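Local structure of protein - conserved hypothetical (Bacillus anthracis, 4LES) at residues V90-K95 against E186-G191; G102-E107 against D148-S153; L137-E140 against A144-S147; K159-S164 against R176-Y181; Y194-V197 against Y201-Q204. The protein is of unknown function but appears to form a beta sandwich of two main antiparallel sheets with two short helices. All blocks are in the same frame, centred on the assembly; numbering follows the deposited sequence.

Contact 1 of 5, residues V90-K95 against E186-G191; sequences VVERDK and EKFDTG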
# COMPACT_ATOMS: atom_id res chain seq x y z
N VAL A 90 0.20 -0.33 -7.64
CA VAL A 90 1.23 0.46 -7.01
C VAL A 90 1.23 1.75 -7.82
O VAL A 90 1.21 1.69 -9.05
CB VAL A 90 2.61 -0.20 -7.08
CG1 VAL A 90 3.68 0.74 -6.57
CG2 VAL A 90 2.61 -1.51 -6.29
N VAL A 91 1.22 2.90 -7.15
CA VAL A 91 1.18 4.19 -7.85
C VAL A 91 2.31 5.11 -7.41
O VAL A 91 2.54 5.28 -6.23
CB VAL A 91 -0.14 4.91 -7.55
CG1 VAL A 91 -0.21 6.25 -8.28
CG2 VAL A 91 -1.30 4.03 -7.98
N GLU A 92 3.00 5.69 -8.38
CA GLU A 92 4.08 6.63 -8.14
C GLU A 92 3.49 7.99 -8.38
O GLU A 92 3.01 8.27 -9.49
CB GLU A 92 5.22 6.35 -9.13
CG GLU A 92 6.38 7.33 -9.07
CD GLU A 92 7.46 7.03 -10.10
OE1 GLU A 92 7.23 6.24 -11.03
OE2 GLU A 92 8.56 7.61 -9.97
N ARG A 93 3.51 8.84 -7.37
CA ARG A 93 2.93 10.18 -7.51
C ARG A 93 3.62 11.30 -6.76
O ARG A 93 4.39 11.08 -5.85
CB ARG A 93 1.43 10.16 -7.18
CG ARG A 93 1.06 9.52 -5.86
CD ARG A 93 -0.40 9.08 -5.87
NE ARG A 93 -1.31 10.18 -5.63
CZ ARG A 93 -2.59 10.22 -5.99
NH1 ARG A 93 -3.31 11.29 -5.70
NH2 ARG A 93 -3.16 9.23 -6.66
N ASP A 94 3.30 12.52 -7.20
CA ASP A 94 3.86 13.78 -6.66
C ASP A 94 3.19 14.31 -5.39
O ASP A 94 3.71 15.20 -4.75
CB ASP A 94 3.75 14.87 -7.73
CG ASP A 94 2.29 15.13 -8.17
OD1 ASP A 94 1.42 14.22 -8.03
OD2 ASP A 94 2.00 16.24 -8.66
N LYS A 95 2.02 13.79 -5.04
CA LYS A 95 1.32 14.27 -3.85
C LYS A 95 0.14 13.37 -3.45
O LYS A 95 -0.30 12.51 -4.23
CB LYS A 95 0.79 15.69 -4.08
CG LYS A 95 -0.26 15.77 -5.17
CD LYS A 95 -0.81 17.17 -5.38
CE LYS A 95 -1.89 17.12 -6.46
NZ LYS A 95 -2.52 18.44 -6.70
N GLU A 186 14.79 8.89 -8.51
CA GLU A 186 15.78 8.25 -9.37
C GLU A 186 15.93 6.77 -9.00
O GLU A 186 16.01 5.93 -9.88
CB GLU A 186 17.14 8.96 -9.28
CG GLU A 186 17.09 10.44 -9.60
CD GLU A 186 18.47 11.10 -9.61
OE1 GLU A 186 19.36 10.62 -10.34
OE2 GLU A 186 18.65 12.12 -8.91
N LYS A 187 15.95 6.45 -7.71
CA LYS A 187 16.09 5.04 -7.30
C LYS A 187 14.89 4.23 -7.72
O LYS A 187 15.02 3.11 -8.22
CB LYS A 187 16.31 4.91 -5.80
CG LYS A 187 17.61 5.52 -5.34
CD LYS A 187 17.89 5.26 -3.87
CE LYS A 187 19.22 5.90 -3.46
NZ LYS A 187 19.52 5.69 -2.02
N PHE A 188 13.70 4.77 -7.50
CA PHE A 188 12.52 4.07 -7.89
C PHE A 188 12.46 3.91 -9.40
O PHE A 188 12.19 2.82 -9.89
CB PHE A 188 11.24 4.76 -7.42
CG PHE A 188 10.02 3.95 -7.68
CD1 PHE A 188 9.67 2.92 -6.84
CD2 PHE A 188 9.26 4.16 -8.81
CE1 PHE A 188 8.56 2.14 -7.11
CE2 PHE A 188 8.15 3.38 -9.09
CZ PHE A 188 7.79 2.37 -8.24
N ASP A 189 12.75 4.98 -10.13
CA ASP A 189 12.65 4.95 -11.59
C ASP A 189 13.69 4.08 -12.29
O ASP A 189 13.39 3.51 -13.32
CB ASP A 189 12.67 6.38 -12.19
CG ASP A 189 11.37 7.17 -11.92
OD1 ASP A 189 10.41 6.58 -11.39
OD2 ASP A 189 11.31 8.37 -12.28
N THR A 190 14.88 3.95 -11.72
CA THR A 190 15.92 3.16 -12.39
C THR A 190 16.10 1.73 -11.89
O THR A 190 16.79 0.95 -12.54
CB THR A 190 17.28 3.84 -12.31
OG1 THR A 190 17.64 4.03 -10.94
CG2 THR A 190 17.23 5.17 -13.01
N GLY A 191 15.51 1.38 -10.76
CA GLY A 191 15.70 0.03 -10.24
C GLY A 191 14.51 -0.89 -10.39
O GLY A 191 13.43 -0.49 -10.86
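Glu92 of strand 83-96, in the four-stranded antiparallel sheet, reaches across to Phe188 and Asp189 of the short helix 185-190 that follows strand 174-184. The contact is small and buried, and side chains make all of it. Glu92 carries its carboxylate straight outward: CG lies anti to the backbone N (chi1 176°) and the chain stays extended beyond it, so the acid clears the strand and arrives at the helix. There OE2 comes to 2.5 Å from OD1 of Asp189. Two carboxylate oxygens so close suggest that one of the two acids probably holds a proton and shares it. The two side chains cross at about a right angle, with carboxylate planes 66° apart, and Glu92 OE1 stands 3.2 Å from the same Asp189 OD1, with no hydrogen bond, since both are acceptors. The other half of the contact is the Phe188 ring. Glu92 OE1 approaches it at the edge, near the ring plane, 3.6 Å from CE2, while Glu92 CD is 3.6 Å from CD2; the side chains run past one another antiparallel, with the carboxylate and ring planes 68° apart. Beyond this pair the ring also touches Ile113, Trp193 and Lys206, the last as a cation-pi partner, and a bound triethylene glycol, probably from the crystallisation liquor, lies about 4 Å from the Glu92 side chain. The arrangement is a short connecting helix packed by an aromatic residue and an acid pair against a strand of a beta sandwich.

Contact 2 of 5, residues G102-E107 against D148-S153; sequences GFQKPE and DVWAAS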
# COMPACT_ATOMS: atom_id res chain seq x y z
N GLY A 102 -6.19 19.88 2.58
CA GLY A 102 -4.78 20.18 2.22
C GLY A 102 -4.04 19.00 1.56
O GLY A 102 -4.38 17.83 1.77
N PHE A 103 -3.02 19.31 0.75
CA PHE A 103 -2.21 18.29 0.04
C PHE A 103 -0.84 18.13 0.68
O PHE A 103 -0.30 19.08 1.21
CB PHE A 103 -1.98 18.72 -1.42
CG PHE A 103 -3.22 18.72 -2.27
CD1 PHE A 103 -3.72 17.53 -2.78
CD2 PHE A 103 -3.86 19.90 -2.58
CE1 PHE A 103 -4.86 17.53 -3.58
CE2 PHE A 103 -5.00 19.91 -3.37
CZ PHE A 103 -5.49 18.72 -3.87
N GLN A 104 -0.28 16.91 0.65
CA GLN A 104 1.10 16.68 1.11
C GLN A 104 1.96 16.39 -0.11
O GLN A 104 1.52 15.68 -1.02
CB GLN A 104 1.22 15.48 2.02
CG GLN A 104 0.39 15.49 3.26
CD GLN A 104 0.70 14.29 4.12
OE1 GLN A 104 1.79 13.72 4.04
NE2 GLN A 104 -0.25 13.90 4.95
N LYS A 105 3.18 16.92 -0.11
CA LYS A 105 4.15 16.72 -1.19
C LYS A 105 5.41 16.10 -0.62
O LYS A 105 5.79 16.42 0.50
CB LYS A 105 4.55 18.06 -1.82
CG LYS A 105 3.61 18.65 -2.86
CD LYS A 105 4.30 19.84 -3.54
CE LYS A 105 3.62 20.29 -4.83
NZ LYS A 105 2.26 20.85 -4.59
N PRO A 106 6.08 15.22 -1.39
CA PRO A 106 7.35 14.70 -0.90
C PRO A 106 8.44 15.77 -1.13
O PRO A 106 8.27 16.64 -1.98
CB PRO A 106 7.59 13.48 -1.77
CG PRO A 106 6.86 13.76 -3.05
CD PRO A 106 5.79 14.78 -2.76
N GLU A 107 9.54 15.70 -0.39
CA GLU A 107 10.62 16.69 -0.52
C GLU A 107 11.36 16.47 -1.85
O GLU A 107 11.19 15.42 -2.46
CB GLU A 107 11.58 16.53 0.65
CG GLU A 107 12.53 17.70 0.86
CD GLU A 107 11.79 18.97 1.19
OE1 GLU A 107 12.17 20.02 0.65
OE2 GLU A 107 10.81 18.92 1.98
N ASP A 148 4.62 5.39 5.54
CA ASP A 148 4.46 6.69 6.20
C ASP A 148 2.98 6.77 6.61
O ASP A 148 2.09 6.98 5.77
CB ASP A 148 4.84 7.82 5.23
CG ASP A 148 4.52 9.22 5.77
OD1 ASP A 148 3.74 9.37 6.73
OD2 ASP A 148 5.05 10.18 5.18
N VAL A 149 2.71 6.60 7.89
CA VAL A 149 1.34 6.57 8.41
C VAL A 149 0.53 7.87 8.13
O VAL A 149 -0.69 7.79 7.94
CB VAL A 149 1.35 6.21 9.91
CG1 VAL A 149 -0.03 6.34 10.54
CG2 VAL A 149 1.90 4.79 10.10
N TRP A 150 1.19 9.03 8.09
CA TRP A 150 0.49 10.30 7.84
C TRP A 150 0.05 10.41 6.37
O TRP A 150 -1.11 10.65 6.07
CB TRP A 150 1.33 11.49 8.31
CG TRP A 150 0.67 12.90 8.27
CD1 TRP A 150 1.31 14.09 8.03
CD2 TRP A 150 -0.74 13.24 8.43
NE1 TRP A 150 0.41 15.13 8.06
CE2 TRP A 150 -0.85 14.64 8.29
CE3 TRP A 150 -1.91 12.49 8.68
CZ2 TRP A 150 -2.08 15.32 8.40
CZ3 TRP A 150 -3.13 13.17 8.78
CH2 TRP A 150 -3.20 14.56 8.64
N ALA A 151 0.99 10.20 5.46
CA ALA A 151 0.69 10.24 4.03
C ALA A 151 -0.39 9.21 3.71
O ALA A 151 -1.33 9.51 2.97
CB ALA A 151 1.94 9.96 3.23
N ALA A 152 -0.27 8.02 4.30
CA ALA A 152 -1.27 6.95 4.10
C ALA A 152 -2.64 7.40 4.55
O ALA A 152 -3.66 7.08 3.91
CB ALA A 152 -0.85 5.68 4.82
N SER A 153 -2.68 8.16 5.64
CA SER A 153 -3.94 8.67 6.16
C SER A 153 -4.53 9.71 5.20
O SER A 153 -5.73 9.71 4.96
CB SER A 153 -3.73 9.27 7.55
OG SER A 153 -4.95 9.81 8.03
O HOH W 1 4.21 12.86 4.83
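Gln104, on the short strand 102-104, meets Trp150 and Ala151 in the first turn of helix 149-158, the helix packed by its alanines against strands 110-121 and 174-184 of the four-stranded sheet. The van der Waals part comes first. The glutamine chain is extended beyond CG, and its amide nitrogen NE2 sits over one face of the indole, 3.3 Å above the plane and offset toward the rim. The amide and ring planes are tilted 36° apart, so this is an amide set at a slant on an aromatic face rather than a flat stack. NE2 is 3.4 Å from Trp150 NE1, but both are donors and no hydrogen bond joins them. Trp150 turns its ring toward the strand because CG lies anti to the backbone N (chi1 -173°). On the other branch of the amide, Gln104 OE1 lies 3.6 Å from Ala151 CA. The polar part is indirect and belongs to the helix start. Asp148 is the N-cap: its OD1 accepts from Ala151 N at 3.1 Å, reached from above the carboxylate plane, and more weakly from Trp150 N, leaving the second oxygen to face the strand. One water ties this cap to the glutamine, donating to Gln104 OE1 at 2.7 Å and to Asp148 OD2 at 2.8 Å.

Contact 3 of 5, residues L137-E140 against A144-S147; sequences LVDE and AYQS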
# COMPACT_ATOMS: atom_id res chain seq x y z
N LEU A 137 6.90 -2.83 0.32
CA LEU A 137 7.56 -2.39 -0.87
C LEU A 137 9.01 -2.76 -0.66
O LEU A 137 9.60 -2.40 0.36
CB LEU A 137 7.43 -0.89 -1.04
CG LEU A 137 8.18 -0.33 -2.23
CD1 LEU A 137 7.50 -0.76 -3.53
CD2 LEU A 137 8.25 1.18 -2.10
N VAL A 138 9.59 -3.47 -1.63
CA VAL A 138 10.98 -3.93 -1.51
C VAL A 138 11.75 -3.64 -2.77
O VAL A 138 11.21 -3.78 -3.89
CB VAL A 138 11.03 -5.43 -1.24
CG1 VAL A 138 12.47 -5.90 -0.99
CG2 VAL A 138 10.17 -5.77 -0.04
N ASP A 139 13.00 -3.20 -2.61
CA ASP A 139 13.84 -2.87 -3.77
C ASP A 139 14.70 -4.06 -4.17
O ASP A 139 14.58 -5.12 -3.59
CB ASP A 139 14.68 -1.61 -3.51
CG ASP A 139 15.70 -1.76 -2.39
OD1 ASP A 139 16.15 -2.88 -2.07
OD2 ASP A 139 16.08 -0.72 -1.84
N GLU A 140 15.55 -3.90 -5.18
CA GLU A 140 16.41 -5.00 -5.64
C GLU A 140 17.52 -5.36 -4.62
O GLU A 140 18.11 -6.42 -4.70
CB GLU A 140 16.98 -4.71 -7.05
CG GLU A 140 17.88 -3.48 -7.12
CD GLU A 140 18.07 -2.93 -8.53
OE1 GLU A 140 17.37 -3.35 -9.47
OE2 GLU A 140 18.93 -2.03 -8.69
N ALA A 144 13.27 -3.44 2.69
CA ALA A 144 11.84 -3.41 2.80
C ALA A 144 11.54 -2.07 3.45
O ALA A 144 12.21 -1.69 4.40
CB ALA A 144 11.37 -4.56 3.65
N TYR A 145 10.56 -1.33 2.93
CA TYR A 145 10.26 -0.01 3.47
C TYR A 145 9.09 0.01 4.45
O TYR A 145 8.18 -0.83 4.39
CB TYR A 145 10.07 1.00 2.33
CG TYR A 145 11.35 1.16 1.57
CD1 TYR A 145 11.72 0.23 0.60
CD2 TYR A 145 12.22 2.20 1.85
CE1 TYR A 145 12.91 0.34 -0.08
CE2 TYR A 145 13.43 2.32 1.18
CZ TYR A 145 13.76 1.39 0.22
OH TYR A 145 14.95 1.50 -0.47
N GLN A 146 9.13 0.99 5.34
CA GLN A 146 8.12 1.20 6.35
C GLN A 146 7.15 2.27 5.83
O GLN A 146 7.58 3.31 5.38
CB GLN A 146 8.79 1.70 7.64
CG GLN A 146 7.92 1.62 8.88
CD GLN A 146 7.80 0.20 9.40
OE1 GLN A 146 8.75 -0.34 9.99
NE2 GLN A 146 6.62 -0.40 9.22
N SER A 147 5.84 2.02 5.91
CA SER A 147 4.85 2.97 5.42
C SER A 147 4.84 4.27 6.22
O SER A 147 5.03 4.25 7.42
CB SER A 147 3.43 2.36 5.48
OG SER A 147 2.47 3.26 4.90
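Asp139 and Tyr145 meet across a hairpin-like reversal, in which residues 141-143 join strand 135-139, an outer strand of the three-stranded antiparallel sheet, to a segment bridged back to it. Their side chains cross at about a right angle, the carboxylate plane standing 79° from the ring plane. The phenol OH donates to Asp139 OD2 at 2.8 Å, meeting it on the anti side and 33° out of the carboxylate plane. Asp139 can turn its acid inward because CG sits between the backbone N and the carbonyl carbon (chi1 64°); its OD1 meanwhile accepts from Asn143 N, so both carboxylate oxygens hold the turn. The tyrosine turns its ring edge to the strand: Leu137 O is in the ring plane, 3.4 Å from CD1. That same carbonyl takes the backbone N-H of Tyr145 at 2.9 Å, a bond that belongs to a single beta bridge between Val138 and Ala144. Ala144 CA adds a weaker C-H contact to Leu137 O at 3.5 Å. Tyr145 packs in addition on Tyr181 and Ile183 of strand 174-184. On the far side of the bridge the contact is apolar, Val138 CG2 resting 4.1 Å from Ala144 CB.

Contact 4 of 5, residues K159-S164 against R176-Y181; sequences KGETSS and RQNKVY. With PO4 (phosphate ion), chain E.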
# COMPACT_ATOMS: atom_id res chain seq x y z
N LYS A 159 -9.18 9.18 -0.92
CA LYS A 159 -10.01 8.16 -1.58
C LYS A 159 -11.38 7.91 -0.94
O LYS A 159 -12.09 6.99 -1.35
CB LYS A 159 -9.23 6.83 -1.68
CG LYS A 159 -7.96 6.92 -2.53
CD LYS A 159 -8.28 7.31 -3.97
CE LYS A 159 -7.03 7.69 -4.74
NZ LYS A 159 -7.33 8.21 -6.11
N GLY A 160 -11.76 8.71 0.06
CA GLY A 160 -13.04 8.54 0.75
C GLY A 160 -13.04 7.39 1.74
O GLY A 160 -14.09 6.85 2.08
N GLU A 161 -11.86 7.00 2.20
CA GLU A 161 -11.72 5.91 3.16
C GLU A 161 -11.53 6.58 4.52
O GLU A 161 -10.46 6.57 5.13
CB GLU A 161 -10.57 4.99 2.74
CG GLU A 161 -10.75 4.54 1.28
CD GLU A 161 -9.70 3.56 0.79
OE1 GLU A 161 -9.68 3.30 -0.43
OE2 GLU A 161 -8.91 3.04 1.61
N THR A 162 -12.63 7.17 4.96
CA THR A 162 -12.69 7.96 6.15
C THR A 162 -13.68 7.34 7.13
O THR A 162 -14.89 7.58 7.07
CB THR A 162 -13.09 9.39 5.81
OG1 THR A 162 -13.27 10.14 7.02
CG2 THR A 162 -14.39 9.41 4.98
N SER A 163 -13.14 6.54 8.03
CA SER A 163 -13.91 5.86 9.05
C SER A 163 -12.88 5.17 9.88
O SER A 163 -11.97 4.56 9.34
CB SER A 163 -14.87 4.83 8.43
OG SER A 163 -15.46 4.00 9.41
N SER A 164 -12.97 5.31 11.20
CA SER A 164 -12.06 4.59 12.07
C SER A 164 -12.26 3.11 11.79
O SER A 164 -13.39 2.66 11.53
CB SER A 164 -12.28 4.89 13.56
OG SER A 164 -11.70 6.12 13.91
N ARG A 176 -9.27 -2.45 3.91
CA ARG A 176 -8.26 -1.78 3.09
C ARG A 176 -6.98 -1.64 3.88
O ARG A 176 -7.01 -1.44 5.07
CB ARG A 176 -8.71 -0.40 2.64
CG ARG A 176 -9.84 -0.34 1.61
CD ARG A 176 -9.61 -1.21 0.37
NE ARG A 176 -8.30 -1.04 -0.31
CZ ARG A 176 -8.04 -0.27 -1.38
NH1 ARG A 176 -8.99 0.44 -1.97
NH2 ARG A 176 -6.81 -0.23 -1.86
N GLN A 177 -5.85 -1.80 3.21
CA GLN A 177 -4.54 -1.66 3.85
C GLN A 177 -3.57 -0.99 2.88
O GLN A 177 -2.59 -1.59 2.40
CB GLN A 177 -3.99 -2.98 4.49
CG GLN A 177 -4.12 -4.31 3.73
CD GLN A 177 -3.40 -5.52 4.40
OE1 GLN A 177 -3.86 -6.67 4.31
NE2 GLN A 177 -2.28 -5.26 5.07
N ASN A 178 -3.88 0.27 2.58
CA ASN A 178 -3.04 1.07 1.71
C ASN A 178 -1.75 1.49 2.42
O ASN A 178 -1.80 1.88 3.56
CB ASN A 178 -3.80 2.31 1.24
CG ASN A 178 -4.97 1.93 0.33
OD1 ASN A 178 -4.91 0.95 -0.40
ND2 ASN A 178 -6.03 2.68 0.40
N LYS A 179 -0.61 1.36 1.76
CA LYS A 179 0.66 1.81 2.34
C LYS A 179 1.19 2.94 1.47
O LYS A 179 1.05 2.89 0.23
CB LYS A 179 1.73 0.72 2.27
CG LYS A 179 1.31 -0.67 2.65
CD LYS A 179 0.97 -0.78 4.10
CE LYS A 179 0.90 -2.26 4.44
NZ LYS A 179 0.15 -2.51 5.68
N VAL A 180 1.82 3.92 2.09
CA VAL A 180 2.41 5.02 1.35
C VAL A 180 3.85 5.22 1.79
O VAL A 180 4.13 5.43 2.97
CB VAL A 180 1.60 6.32 1.50
CG1 VAL A 180 2.23 7.45 0.70
CG2 VAL A 180 0.16 6.09 1.07
N TYR A 181 4.76 5.17 0.82
CA TYR A 181 6.19 5.34 1.08
C TYR A 181 6.73 6.58 0.40
O TYR A 181 6.19 7.05 -0.61
CB TYR A 181 6.95 4.11 0.59
CG TYR A 181 6.36 2.80 1.03
CD1 TYR A 181 5.36 2.18 0.28
CD2 TYR A 181 6.77 2.17 2.20
CE1 TYR A 181 4.80 0.97 0.67
CE2 TYR A 181 6.22 0.95 2.60
CZ TYR A 181 5.23 0.36 1.83
OH TYR A 181 4.68 -0.85 2.21
P PO4 E . -5.74 7.72 -9.16
O1 PO4 E . -4.68 7.20 -8.21
O2 PO4 E . -5.35 7.50 -10.59
O3 PO4 E . -7.01 6.98 -8.88
O4 PO4 E . -5.94 9.20 -8.93
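An electrostatic contact, loosely made and partly exposed, joins Glu161 in the loop after helix 149-158 to Arg176 and Asn178 of strand 174-184. Glu161 CG lies anti to the carbonyl carbon (chi1 -53°) and the chain runs on extended, so that its side chain crosses those of both partners at about a right angle. OE1 stands 3.3 Å from Arg176 NH1, a salt bridge by charge alone: the oxygen lies well out of the guanidinium plane, no N-H points at it, and the two planes are 51° apart. OE2 lies over a face of the guanidinium, 3.5 Å from Arg176 CG on the bent arginine chain, whose NE donates to Ala117 O. Asn178 ND2 is 3.1 Å from Glu161 OE2, but at a poor angle for a hydrogen bond; Asn178 ND2 instead donates to Asp156 OD1 on the helix. The acid follows a Schellman motif, in which Gly160, with positive phi, is the C-prime residue, Glu161 N bonds to Asp156 O and Gly160 N to Val157 O. Just before the glycine, Lys159 leads the other way, its chain bent at chi2, and NZ makes a weak 3.0 Å hydrogen bond to O3 of a phosphate ion, probably from the crystallisation liquor, which Arg89 also binds.

Contact 5 of 5, residues Y194-V197 against Y201-Q204; sequences YVVV and YKEQ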
# COMPACT_ATOMS: atom_id res chain seq x y z
N TYR A 194 9.54 -4.54 -6.01
CA TYR A 194 8.67 -5.65 -5.74
C TYR A 194 7.72 -5.34 -4.60
O TYR A 194 7.94 -4.41 -3.80
CB TYR A 194 9.52 -6.86 -5.29
CG TYR A 194 10.66 -7.20 -6.20
CD1 TYR A 194 11.85 -6.50 -6.14
CD2 TYR A 194 10.55 -8.23 -7.14
CE1 TYR A 194 12.92 -6.80 -7.00
CE2 TYR A 194 11.61 -8.55 -7.99
CZ TYR A 194 12.79 -7.83 -7.92
OH TYR A 194 13.83 -8.12 -8.75
N VAL A 195 6.65 -6.12 -4.54
CA VAL A 195 5.75 -6.08 -3.39
C VAL A 195 5.84 -7.47 -2.75
O VAL A 195 5.66 -8.49 -3.44
CB VAL A 195 4.31 -5.73 -3.74
CG1 VAL A 195 3.44 -5.89 -2.50
CG2 VAL A 195 4.22 -4.29 -4.26
N VAL A 196 6.19 -7.51 -1.46
CA VAL A 196 6.31 -8.78 -0.73
C VAL A 196 5.13 -8.94 0.24
O VAL A 196 4.87 -8.06 1.08
CB VAL A 196 7.66 -8.94 -0.00
CG1 VAL A 196 7.69 -10.21 0.83
CG2 VAL A 196 8.80 -8.94 -1.02
N VAL A 197 4.44 -10.06 0.11
CA VAL A 197 3.28 -10.32 0.92
C VAL A 197 3.52 -11.48 1.90
O VAL A 197 3.88 -12.61 1.50
CB VAL A 197 2.04 -10.60 0.04
CG1 VAL A 197 0.84 -10.98 0.90
CG2 VAL A 197 1.70 -9.36 -0.80
N TYR A 201 5.27 -14.18 -0.61
CA TYR A 201 5.13 -13.98 -2.03
C TYR A 201 5.92 -12.74 -2.38
O TYR A 201 5.94 -11.76 -1.62
CB TYR A 201 3.68 -13.71 -2.41
CG TYR A 201 2.72 -14.80 -2.04
CD1 TYR A 201 2.06 -14.78 -0.81
CD2 TYR A 201 2.43 -15.84 -2.92
CE1 TYR A 201 1.16 -15.77 -0.47
CE2 TYR A 201 1.52 -16.82 -2.59
CZ TYR A 201 0.89 -16.79 -1.35
OH TYR A 201 0.00 -17.78 -1.00
N LYS A 202 6.55 -12.76 -3.55
CA LYS A 202 7.33 -11.64 -4.05
C LYS A 202 6.83 -11.38 -5.45
O LYS A 202 6.97 -12.20 -6.33
CB LYS A 202 8.81 -11.96 -4.02
CG LYS A 202 9.72 -10.79 -4.34
CD LYS A 202 11.17 -11.18 -4.07
CE LYS A 202 12.07 -9.95 -4.05
NZ LYS A 202 13.49 -10.26 -3.71
N GLU A 203 6.20 -10.24 -5.65
CA GLU A 203 5.64 -9.88 -6.95
C GLU A 203 6.44 -8.70 -7.49
O GLU A 203 6.48 -7.65 -6.85
CB GLU A 203 4.18 -9.49 -6.70
CG GLU A 203 3.43 -8.92 -7.84
CD GLU A 203 3.22 -9.94 -8.92
OE1 GLU A 203 3.32 -11.17 -8.63
OE2 GLU A 203 2.93 -9.48 -10.05
N GLN A 204 7.07 -8.85 -8.66
CA GLN A 204 7.85 -7.77 -9.24
C GLN A 204 6.91 -6.77 -9.89
O GLN A 204 6.11 -7.14 -10.73
CB GLN A 204 8.84 -8.28 -10.29
CG GLN A 204 9.74 -7.18 -10.84
CD GLN A 204 10.80 -7.70 -11.78
OE1 GLN A 204 10.82 -8.87 -12.11
NE2 GLN A 204 11.69 -6.82 -12.21
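Val195 and Glu203, together with Val197 and Tyr201, form the hydrogen-bonded pairs of an antiparallel beta hairpin whose strands 193-197 and 201-204 are linked by a three-residue turn. Each pair exchanges two backbone bonds. Val195 N donates to Glu203 O at 2.8 Å and Glu203 N to Val195 O at 2.9 Å; Val197 N donates to Tyr201 O at 2.9 Å and Tyr201 N to Val197 O at 3.0 Å. At the non-hydrogen-bonded positions, Tyr194 and Val196 use their backbones on the other side, bonding to Val138 and Asp136 of strand 135-139, which makes strand 193-197 the middle strand of the sheet. Tyr201 O carries a further load, taking the CA-H of Val196 at 3.1 Å. Tyr201 OH bonds to His79 O and Glu203 OE2 pairs with Lys76, tying the hairpin to strand 69-79, while Gln204 NE2 bonds locally to Lys206 O in the C-terminal tail. Between the strands the main side-chain meeting is on the face of Tyr194, Val196, Lys202 and Gln204. The extended lysine, its CG anti to the backbone N (chi1 -172°), lays CE over one face of the Tyr194 ring in a CH-pi contact, 3.9 Å from the centroid; NZ makes a cation-pi contact, 4.7 Å from the centroid and almost on the ring normal. Gln204 CB lies 3.6 Å from CD2 of the same ring. The chemistry implies a hairpin closed by its own backbone, with the lysine ammonium held over an aromatic face, which probably stabilises its charge.

Contacts 3 and 5 have centres 10 Å apart and share the three-stranded sheet through strands 135-139 and 193-197. Contact 1 touches contact 5 where Val90 of strand 83-96 packs on Val195, one point at which the two sheets face each other. Contacts 2 and 4 have centres about 12 Å apart, at the two ends of helix 149-158, and meet through Val180 of strand 174-184; contacts 2 and 5 are the farthest apart, about 24 Å between centres. Along the chain, contact 1 spans contacts 2, 3 and 4, contact 3 falls within contact 2, and contact 5 follows last. Contacts 3 and 5 are local reversals; the others join more distant elements, and together they link the two larger sheets and both helices.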